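Local coordinates for putative sarcosine dimethylglycine methyltransferase (Galdieria sulphuraria, PDB 2O57), which probably transfers methyl groups from S-adenosylmethionine to small amines such as sarcosine or dimethylglycine, at residues A91-K103 with E123-T135. Numbering follows the deposited sequence.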
loop_
_atom_site.group_PDB
_atom_site.type_symbol
_atom_site.label_atom_id
_atom_site.label_comp_id
_atom_site.label_asym_id
_atom_site.label_seq_id
_atom_site.Cartn_x
_atom_site.Cartn_y
_atom_site.Cartn_z
ATOM N N ALA A 91 -6.658 -9.747 18.683
ATOM C CA ALA A 91 -5.261 -10.108 18.877
ATOM C C ALA A 91 -4.867 -11.605 18.696
ATOM O O ALA A 91 -3.690 -11.929 18.636
ATOM C CB ALA A 91 -4.825 -9.592 20.250
ATOM N N GLY A 92 -5.846 -12.508 18.676
ATOM C CA GLY A 92 -5.603 -13.949 18.506
ATOM C C GLY A 92 -4.759 -14.445 19.656
ATOM O O GLY A 92 -5.078 -14.188 20.816
ATOM N N TYR A 93 -3.673 -15.132 19.338
ATOM C CA TYR A 93 -2.760 -15.654 20.336
ATOM C C TYR A 93 -1.732 -14.657 20.818
ATOM O O TYR A 93 -0.911 -14.995 21.684
ATOM C CB TYR A 93 -2.055 -16.931 19.857
ATOM C CG TYR A 93 -3.023 -18.065 19.591
ATOM C CD1 TYR A 93 -3.619 -18.754 20.654
ATOM C CD2 TYR A 93 -3.367 -18.432 18.278
ATOM C CE1 TYR A 93 -4.535 -19.789 20.424
ATOM C CE2 TYR A 93 -4.297 -19.477 18.028
ATOM C CZ TYR A 93 -4.857 -20.158 19.116
ATOM O OH TYR A 93 -5.753 -21.186 18.946
ATOM N N GLY A 94 -1.772 -13.445 20.265
ATOM C CA GLY A 94 -0.961 -12.351 20.770
ATOM C C GLY A 94 0.356 -12.201 20.036
ATOM O O GLY A 94 1.242 -11.507 20.500
ATOM N N GLY A 95 0.475 -12.848 18.879
ATOM C CA GLY A 95 1.721 -12.847 18.134
ATOM C C GLY A 95 2.200 -11.446 17.763
ATOM O O GLY A 95 3.390 -11.134 17.947
ATOM N N ALA A 96 1.288 -10.630 17.212
ATOM C CA ALA A 96 1.603 -9.247 16.822
ATOM C C ALA A 96 1.994 -8.445 18.031
ATOM O O ALA A 96 2.874 -7.610 17.932
ATOM C CB ALA A 96 0.419 -8.591 16.173
ATOM N N ALA A 97 1.289 -8.643 19.152
ATOM C CA ALA A 97 1.560 -7.878 20.353
ATOM C C ALA A 97 2.988 -8.163 20.833
ATOM O O ALA A 97 3.738 -7.233 21.135
ATOM C CB ALA A 97 0.556 -8.185 21.453
ATOM N N ARG A 98 3.358 -9.444 20.882
ATOM C CA ARG A 98 4.724 -9.803 21.237
ATOM C C ARG A 98 5.750 -9.247 20.249
ATOM O O ARG A 98 6.773 -8.716 20.681
ATOM C CB ARG A 98 4.905 -11.319 21.425
ATOM C CG ARG A 98 4.245 -11.783 22.766
ATOM C CD ARG A 98 4.369 -13.290 22.988
ATOM N NE ARG A 98 3.662 -14.079 21.957
ATOM C CZ ARG A 98 2.367 -14.403 21.974
ATOM N NH1 ARG A 98 1.586 -13.983 22.973
ATOM N NH2 ARG A 98 1.861 -15.167 20.973
ATOM N N PHE A 99 5.467 -9.361 18.944
ATOM C CA PHE A 99 6.320 -8.750 17.885
ATOM C C PHE A 99 6.545 -7.231 18.118
ATOM O O PHE A 99 7.686 -6.743 18.116
ATOM C CB PHE A 99 5.677 -8.996 16.519
ATOM C CG PHE A 99 6.299 -8.223 15.380
ATOM C CD1 PHE A 99 7.442 -8.706 14.750
ATOM C CD2 PHE A 99 5.724 -7.039 14.922
ATOM C CE1 PHE A 99 8.017 -8.003 13.689
ATOM C CE2 PHE A 99 6.278 -6.325 13.845
ATOM C CZ PHE A 99 7.413 -6.810 13.226
ATOM N N LEU A 100 5.464 -6.490 18.338
ATOM C CA LEU A 100 5.591 -5.040 18.545
ATOM C C LEU A 100 6.331 -4.653 19.849
ATOM O O LEU A 100 7.122 -3.685 19.891
ATOM C CB LEU A 100 4.204 -4.397 18.484
ATOM C CG LEU A 100 3.463 -4.446 17.137
ATOM C CD1 LEU A 100 2.094 -3.815 17.366
ATOM C CD2 LEU A 100 4.234 -3.668 16.071
ATOM N N VAL A 101 6.045 -5.391 20.921
ATOM C CA VAL A 101 6.679 -5.141 22.213
ATOM C C VAL A 101 8.207 -5.389 22.089
ATOM O O VAL A 101 8.999 -4.511 22.459
ATOM C CB VAL A 101 6.035 -5.980 23.361
ATOM C CG1 VAL A 101 6.890 -5.899 24.668
ATOM C CG2 VAL A 101 4.576 -5.535 23.601
ATOM N N ARG A 102 8.613 -6.540 21.547
ATOM C CA ARG A 102 10.055 -6.840 21.397
ATOM C C ARG A 102 10.739 -5.822 20.466
ATOM O O ARG A 102 11.902 -5.473 20.681
ATOM C CB ARG A 102 10.332 -8.274 20.864
ATOM C CG ARG A 102 9.750 -9.461 21.679
ATOM C CD ARG A 102 10.111 -10.795 20.989
ATOM N NE ARG A 102 9.415 -11.986 21.502
ATOM C CZ ARG A 102 9.799 -12.609 22.607
ATOM N NH1 ARG A 102 10.835 -12.136 23.280
ATOM N NH2 ARG A 102 9.172 -13.694 23.043
ATOM N N LYS A 103 10.029 -5.350 19.441
ATOM C CA LYS A 103 10.661 -4.503 18.420
ATOM C C LYS A 103 10.740 -3.019 18.836
ATOM O O LYS A 103 11.772 -2.384 18.652
ATOM C CB LYS A 103 9.952 -4.641 17.057
ATOM C CG LYS A 103 10.697 -3.945 15.916
ATOM C CD LYS A 103 10.161 -4.373 14.582
ATOM C CE LYS A 103 11.172 -4.066 13.504
ATOM N NZ LYS A 103 12.275 -5.058 13.623
ATOM N N GLU A 123 -0.485 -17.047 28.667
ATOM C CA GLU A 123 0.517 -18.090 28.964
ATOM C C GLU A 123 1.812 -17.789 28.209
ATOM O O GLU A 123 2.904 -17.779 28.821
ATOM C CB GLU A 123 0.007 -19.504 28.614
ATOM C CG GLU A 123 -1.055 -20.047 29.594
ATOM C CD GLU A 123 -1.836 -21.326 29.121
ATOM O OE1 GLU A 123 -1.647 -21.789 27.969
ATOM O OE2 GLU A 123 -2.670 -21.841 29.923
ATOM N N TYR A 124 1.687 -17.524 26.900
ATOM C CA TYR A 124 2.841 -17.129 26.058
ATOM C C TYR A 124 3.545 -15.887 26.570
ATOM O O TYR A 124 4.768 -15.841 26.575
ATOM C CB TYR A 124 2.458 -16.887 24.588
ATOM C CG TYR A 124 1.959 -18.099 23.860
ATOM C CD1 TYR A 124 2.651 -19.306 23.921
ATOM C CD2 TYR A 124 0.772 -18.047 23.134
ATOM C CE1 TYR A 124 2.184 -20.439 23.262
ATOM C CE2 TYR A 124 0.300 -19.149 22.470
ATOM C CZ TYR A 124 0.991 -20.342 22.536
ATOM O OH TYR A 124 0.488 -21.445 21.899
ATOM N N ASN A 125 2.782 -14.882 26.985
ATOM C CA ASN A 125 3.385 -13.659 27.513
ATOM C C ASN A 125 4.132 -13.889 28.814
ATOM O O ASN A 125 5.187 -13.302 29.048
ATOM C CB ASN A 125 2.328 -12.567 27.696
ATOM C CG ASN A 125 1.602 -12.222 26.368
ATOM O OD1 ASN A 125 2.162 -12.379 25.287
ATOM N ND2 ASN A 125 0.355 -11.767 26.469
ATOM N N ASN A 126 3.557 -14.725 29.670
ATOM C CA ASN A 126 4.219 -15.132 30.904
ATOM C C ASN A 126 5.532 -15.872 30.611
ATOM O O ASN A 126 6.554 -15.512 31.168
ATOM C CB ASN A 126 3.278 -15.974 31.765
ATOM C CG ASN A 126 2.219 -15.130 32.478
ATOM O OD1 ASN A 126 2.441 -13.957 32.817
ATOM N ND2 ASN A 126 1.060 -15.747 32.743
ATOM N N GLN A 127 5.509 -16.870 29.718
ATOM C CA GLN A 127 6.742 -17.609 29.337
ATOM C C GLN A 127 7.782 -16.662 28.691
ATOM O O GLN A 127 8.995 -16.810 28.903
ATOM C CB GLN A 127 6.437 -18.714 28.325
ATOM C CG GLN A 127 5.804 -19.994 28.881
ATOM C CD GLN A 127 5.607 -21.071 27.797
ATOM O OE1 GLN A 127 6.362 -21.131 26.808
ATOM N NE2 GLN A 127 4.577 -21.927 27.980
ATOM N N ALA A 128 7.294 -15.691 27.904
ATOM C CA ALA A 128 8.174 -14.744 27.203
ATOM C C ALA A 128 8.804 -13.734 28.161
ATOM O O ALA A 128 9.779 -13.079 27.817
ATOM C CB ALA A 128 7.396 -14.011 26.101
ATOM N N GLY A 129 8.232 -13.611 29.350
ATOM C CA GLY A 129 8.634 -12.563 30.275
ATOM C C GLY A 129 8.119 -11.215 29.796
ATOM O O GLY A 129 8.736 -10.198 30.058
ATOM N N LEU A 130 6.979 -11.199 29.096
ATOM C CA LEU A 130 6.445 -9.936 28.565
ATOM C C LEU A 130 5.141 -9.478 29.221
ATOM O O LEU A 130 4.440 -8.574 28.715
ATOM C CB LEU A 130 6.273 -10.038 27.034
ATOM C CG LEU A 130 7.549 -10.317 26.208
ATOM C CD1 LEU A 130 7.200 -10.636 24.724
ATOM C CD2 LEU A 130 8.556 -9.127 26.299
ATOM N N ALA A 131 4.811 -10.097 30.354
ATOM C CA ALA A 131 3.507 -9.885 30.970
ATOM C C ALA A 131 3.334 -8.471 31.564
ATOM O O ALA A 131 2.209 -8.000 31.729
ATOM C CB ALA A 131 3.238 -10.951 31.999
ATOM N N ASP A 132 4.437 -7.781 31.864
ATOM C CA ASP A 132 4.331 -6.377 32.280
ATOM C C ASP A 132 4.013 -5.445 31.108
ATOM O O ASP A 132 3.619 -4.317 31.338
ATOM C CB ASP A 132 5.610 -5.902 32.947
ATOM C CG ASP A 132 5.919 -6.663 34.230
ATOM O OD1 ASP A 132 4.971 -7.133 34.909
ATOM O OD2 ASP A 132 7.121 -6.784 34.540
ATOM N N ASN A 133 4.211 -5.904 29.869
ATOM C CA ASN A 133 3.952 -5.058 28.704
ATOM C C ASN A 133 2.697 -5.409 27.946
ATOM O O ASN A 133 2.189 -4.585 27.182
ATOM C CB ASN A 133 5.145 -5.037 27.721
ATOM C CG ASN A 133 6.279 -4.086 28.169
ATOM O OD1 ASN A 133 6.579 -3.070 27.493
ATOM N ND2 ASN A 133 6.912 -4.414 29.297
ATOM N N ILE A 134 2.190 -6.626 28.144
ATOM C CA ILE A 134 1.012 -7.078 27.385
ATOM C C ILE A 134 -0.113 -7.516 28.331
ATOM O O ILE A 134 0.085 -8.379 29.200
ATOM C CB ILE A 134 1.347 -8.225 26.377
ATOM C CG1 ILE A 134 2.549 -7.854 25.485
ATOM C CG2 ILE A 134 0.093 -8.570 25.498
ATOM C CD1 ILE A 134 3.133 -9.074 24.706
ATOM N N THR A 135 -1.284 -6.908 28.165
ATOM C CA THR A 135 -2.448 -7.353 28.906
ATOM C C THR A 135 -3.439 -7.967 27.951
ATOM O O THR A 135 -3.510 -7.583 26.792
ATOM C CB THR A 135 -3.124 -6.227 29.712
ATOM O OG1 THR A 135 -3.762 -5.335 28.794
ATOM C CG2 THR A 135 -2.125 -5.467 30.509
HETATM O O HOH W 1 11.443 -12.693 25.600
#
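R98 starts with CG opposite its carbonyl carbon (chi1 -73°) and bends at chi3 (-63°), which turns its guanidinium back along helix 95-103 to meet N125 and Y124. NH1 donates to N125 OD1 at 2.9 Å; the bond is nearly straight and lies in the guanidinium plane, although it reaches the amide oxygen from above the amide's own plane. NH1 and NH2 also both hold Y93 O, at 3.0 and 2.9 Å respectively, so arginine, with several N-H groups in one plane, can tie the glycine-rich turn to the neighbouring helix. Y124 CB covers one face of the guanidinium and G94 O the other, while the Y124 ring turns an edge to Y93 O.

These helices follow successive strands of a Rossmann-like methyltransferase fold; the turn before helix 95-104 carries a glycine pattern consistent with the cofactor-binding loop of such enzymes. At the backbone angles of G94 a CB would be jammed against the preceding carbonyl O and would also meet R98 NH1, which suits glycine.

Farther along, the contact is mostly apolar. I134 CD1 packs on R98 CG at 3.5 Å, and branched V101 spreads its methyls, CG2 onto I134 CG1 (3.6 Å) and CG1 touching both N133 CB and L130 CD2. L130 CD1 sits 3.9 Å from R102 CZ, over one face of that guanidinium. At the outer margin, R102 NH2 lies 3.6 Å from A128 CB, next to the Schellman motif in which G129 readily adopts positive phi.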